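Heme oxygenase (Chlamydomonas reinhardtii, PDB 4RAJ) probably catalyses the oxygen-dependent opening of heme to biliverdin, with release of iron and carbon monoxide. Local coordinates at residues A[19-24]-A[192-196]. Residues are numbered along the deposited sequence; the frame is centred on the assembly and turned at random.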
loop_
_atom_site.group_PDB
_atom_site.type_symbol
_atom_site.label_atom_id
_atom_site.label_comp_id
_atom_site.label_asym_id
_atom_site.label_seq_id
_atom_site.Cartn_x
_atom_site.Cartn_y
_atom_site.Cartn_z
ATOM N N PRO A 19 -2.251 1.582 -23.022
ATOM C CA PRO A 19 -2.980 1.274 -21.790
ATOM C C PRO A 19 -2.617 2.232 -20.653
ATOM O O PRO A 19 -1.469 2.682 -20.555
ATOM C CB PRO A 19 -2.539 -0.162 -21.459
ATOM C CG PRO A 19 -1.802 -0.661 -22.682
ATOM C CD PRO A 19 -1.251 0.551 -23.346
ATOM N N LEU A 20 -3.598 2.527 -19.807
ATOM C CA LEU A 20 -3.415 3.439 -18.681
ATOM C C LEU A 20 -2.262 3.000 -17.775
ATOM O O LEU A 20 -1.461 3.824 -17.323
ATOM C CB LEU A 20 -4.715 3.540 -17.875
ATOM C CG LEU A 20 -4.846 4.691 -16.876
ATOM C CD1 LEU A 20 -4.448 6.017 -17.514
ATOM C CD2 LEU A 20 -6.267 4.765 -16.351
ATOM N N THR A 21 -2.172 1.694 -17.535
ATOM C CA THR A 21 -1.110 1.148 -16.697
ATOM C C THR A 21 0.265 1.529 -17.228
ATOM O O THR A 21 1.159 1.854 -16.461
ATOM C CB THR A 21 -1.194 -0.391 -16.589
ATOM O OG1 THR A 21 -1.421 -0.947 -17.888
ATOM C CG2 THR A 21 -2.313 -0.799 -15.655
ATOM N N LYS A 22 0.424 1.502 -18.546
ATOM C CA LYS A 22 1.715 1.795 -19.143
ATOM C C LYS A 22 2.001 3.291 -19.092
ATOM O O LYS A 22 3.139 3.705 -18.886
ATOM C CB LYS A 22 1.771 1.279 -20.580
ATOM C CG LYS A 22 3.179 1.196 -21.134
ATOM C CD LYS A 22 3.487 -0.204 -21.670
ATOM C CE LYS A 22 3.027 -0.375 -23.109
ATOM N NZ LYS A 22 3.167 -1.786 -23.569
ATOM N N ARG A 23 0.967 4.105 -19.277
ATOM C CA ARG A 23 1.157 5.545 -19.161
ATOM C C ARG A 23 1.557 5.922 -17.738
ATOM O O ARG A 23 2.425 6.767 -17.533
ATOM C CB ARG A 23 -0.101 6.314 -19.573
ATOM C CG ARG A 23 0.085 7.833 -19.460
ATOM C CD ARG A 23 -0.799 8.606 -20.413
ATOM N NE ARG A 23 -2.033 9.046 -19.776
ATOM C CZ ARG A 23 -2.274 10.291 -19.372
ATOM N NH1 ARG A 23 -1.368 11.242 -19.536
ATOM N NH2 ARG A 23 -3.437 10.583 -18.803
ATOM N N LEU A 24 0.934 5.286 -16.751
ATOM C CA LEU A 24 1.243 5.597 -15.361
ATOM C C LEU A 24 2.640 5.124 -14.986
ATOM O O LEU A 24 3.426 5.878 -14.411
ATOM C CB LEU A 24 0.203 4.983 -14.422
ATOM C CG LEU A 24 -0.980 5.881 -14.036
ATOM C CD1 LEU A 24 -1.659 6.469 -15.262
ATOM C CD2 LEU A 24 -1.995 5.111 -13.212
ATOM N N LYS A 192 -5.074 -5.235 -12.888
ATOM C CA LYS A 192 -4.491 -4.495 -14.005
ATOM C C LYS A 192 -5.389 -4.516 -15.232
ATOM O O LYS A 192 -5.629 -3.489 -15.853
ATOM C CB LYS A 192 -3.131 -5.058 -14.403
ATOM C CG LYS A 192 -1.966 -4.532 -13.633
ATOM C CD LYS A 192 -0.765 -4.588 -14.546
ATOM C CE LYS A 192 0.483 -4.110 -13.861
ATOM N NZ LYS A 192 1.196 -5.270 -13.265
ATOM N N LYS A 193 -5.865 -5.700 -15.583
ATOM C CA LYS A 193 -6.715 -5.862 -16.757
ATOM C C LYS A 193 -7.973 -5.014 -16.656
ATOM O O LYS A 193 -8.328 -4.297 -17.594
ATOM C CB LYS A 193 -7.084 -7.336 -16.939
ATOM C CG LYS A 193 -7.990 -7.620 -18.128
ATOM C CD LYS A 193 -7.797 -9.054 -18.612
ATOM C CE LYS A 193 -8.807 -9.417 -19.677
ATOM N NZ LYS A 193 -10.184 -9.339 -19.124
ATOM N N GLN A 194 -8.640 -5.078 -15.511
ATOM C CA GLN A 194 -9.844 -4.283 -15.323
ATOM C C GLN A 194 -9.541 -2.789 -15.229
ATOM O O GLN A 194 -10.295 -1.979 -15.757
ATOM C CB GLN A 194 -10.605 -4.720 -14.080
ATOM C CG GLN A 194 -11.901 -3.948 -13.897
ATOM C CD GLN A 194 -12.826 -4.584 -12.887
ATOM O OE1 GLN A 194 -12.438 -5.499 -12.160
ATOM N NE2 GLN A 194 -14.065 -4.108 -12.842
ATOM N N PHE A 195 -8.457 -2.431 -14.545
ATOM C CA PHE A 195 -8.058 -1.028 -14.419
ATOM C C PHE A 195 -7.822 -0.405 -15.794
ATOM O O PHE A 195 -8.219 0.731 -16.052
ATOM C CB PHE A 195 -6.801 -0.904 -13.550
ATOM C CG PHE A 195 -6.448 0.516 -13.164
ATOM C CD1 PHE A 195 -7.305 1.277 -12.385
ATOM C CD2 PHE A 195 -5.237 1.063 -13.541
ATOM C CE1 PHE A 195 -6.970 2.575 -12.010
ATOM C CE2 PHE A 195 -4.901 2.357 -13.167
ATOM C CZ PHE A 195 -5.772 3.108 -12.401
ATOM N N ASP A 196 -7.191 -1.164 -16.684
ATOM C CA ASP A 196 -6.940 -0.682 -18.038
ATOM C C ASP A 196 -8.218 -0.575 -18.867
ATOM O O ASP A 196 -8.397 0.390 -19.615
ATOM C CB ASP A 196 -5.931 -1.585 -18.742
ATOM C CG ASP A 196 -4.501 -1.166 -18.476
ATOM O OD1 ASP A 196 -4.286 -0.013 -18.035
ATOM O OD2 ASP A 196 -3.587 -1.976 -18.728
HETATM O O HOH W 1 -6.120 1.746 -20.722
#
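Asp196 lays its carboxylate across the N-terminal turn of helix 20-27, with each oxygen given a different task. Asp196 OD1 accepts a hydrogen bond from the backbone N of Thr21 at 2.8 Å, with an N-H...O angle of 159°, while Asp196 OD2 accepts a short one, 2.5 Å, from Thr21 OG1. Thr21 is thereby held through main chain and side chain at once, its p rotamer (chi1 45°) setting the hydroxyl beside the carboxylate. Leu20 N also lies 3.2 Å from Asp196 OD1, but the angle is too poor for a bond; that amide donates instead to water 1 (N to water 2.8 Å), which donates to Asp196 O at 2.9 Å. Two amides of the first turn, which lack acceptors within their own helix, are thus satisfied, one directly by Asp196 OD1, the other through a water that is itself bonded to Asp196 O. Pro19, at the N-cap position, has no side-chain acceptor to offer.

Beside this polar patch, the Phe195 ring meets Leu24 CD2 (4.0 Å from CE2) and Thr21 CG2 (4.1 Å from CD2) at its edge, while Leu20 CD2 approaches obliquely, 4.2 Å from CE2. Tyr145 of helix 140-151 packs against Phe195, Thr21 and Leu24, and Leu210 and His214 of helix 204-227 touch Leu20 and Leu24. The short axes pass at 9.9 Å and 94°, so contact is confined to one patch burying 321 Å². Such nearly perpendicular packing here joins the first helix to the penultimate one in the all-helical heme oxygenase fold.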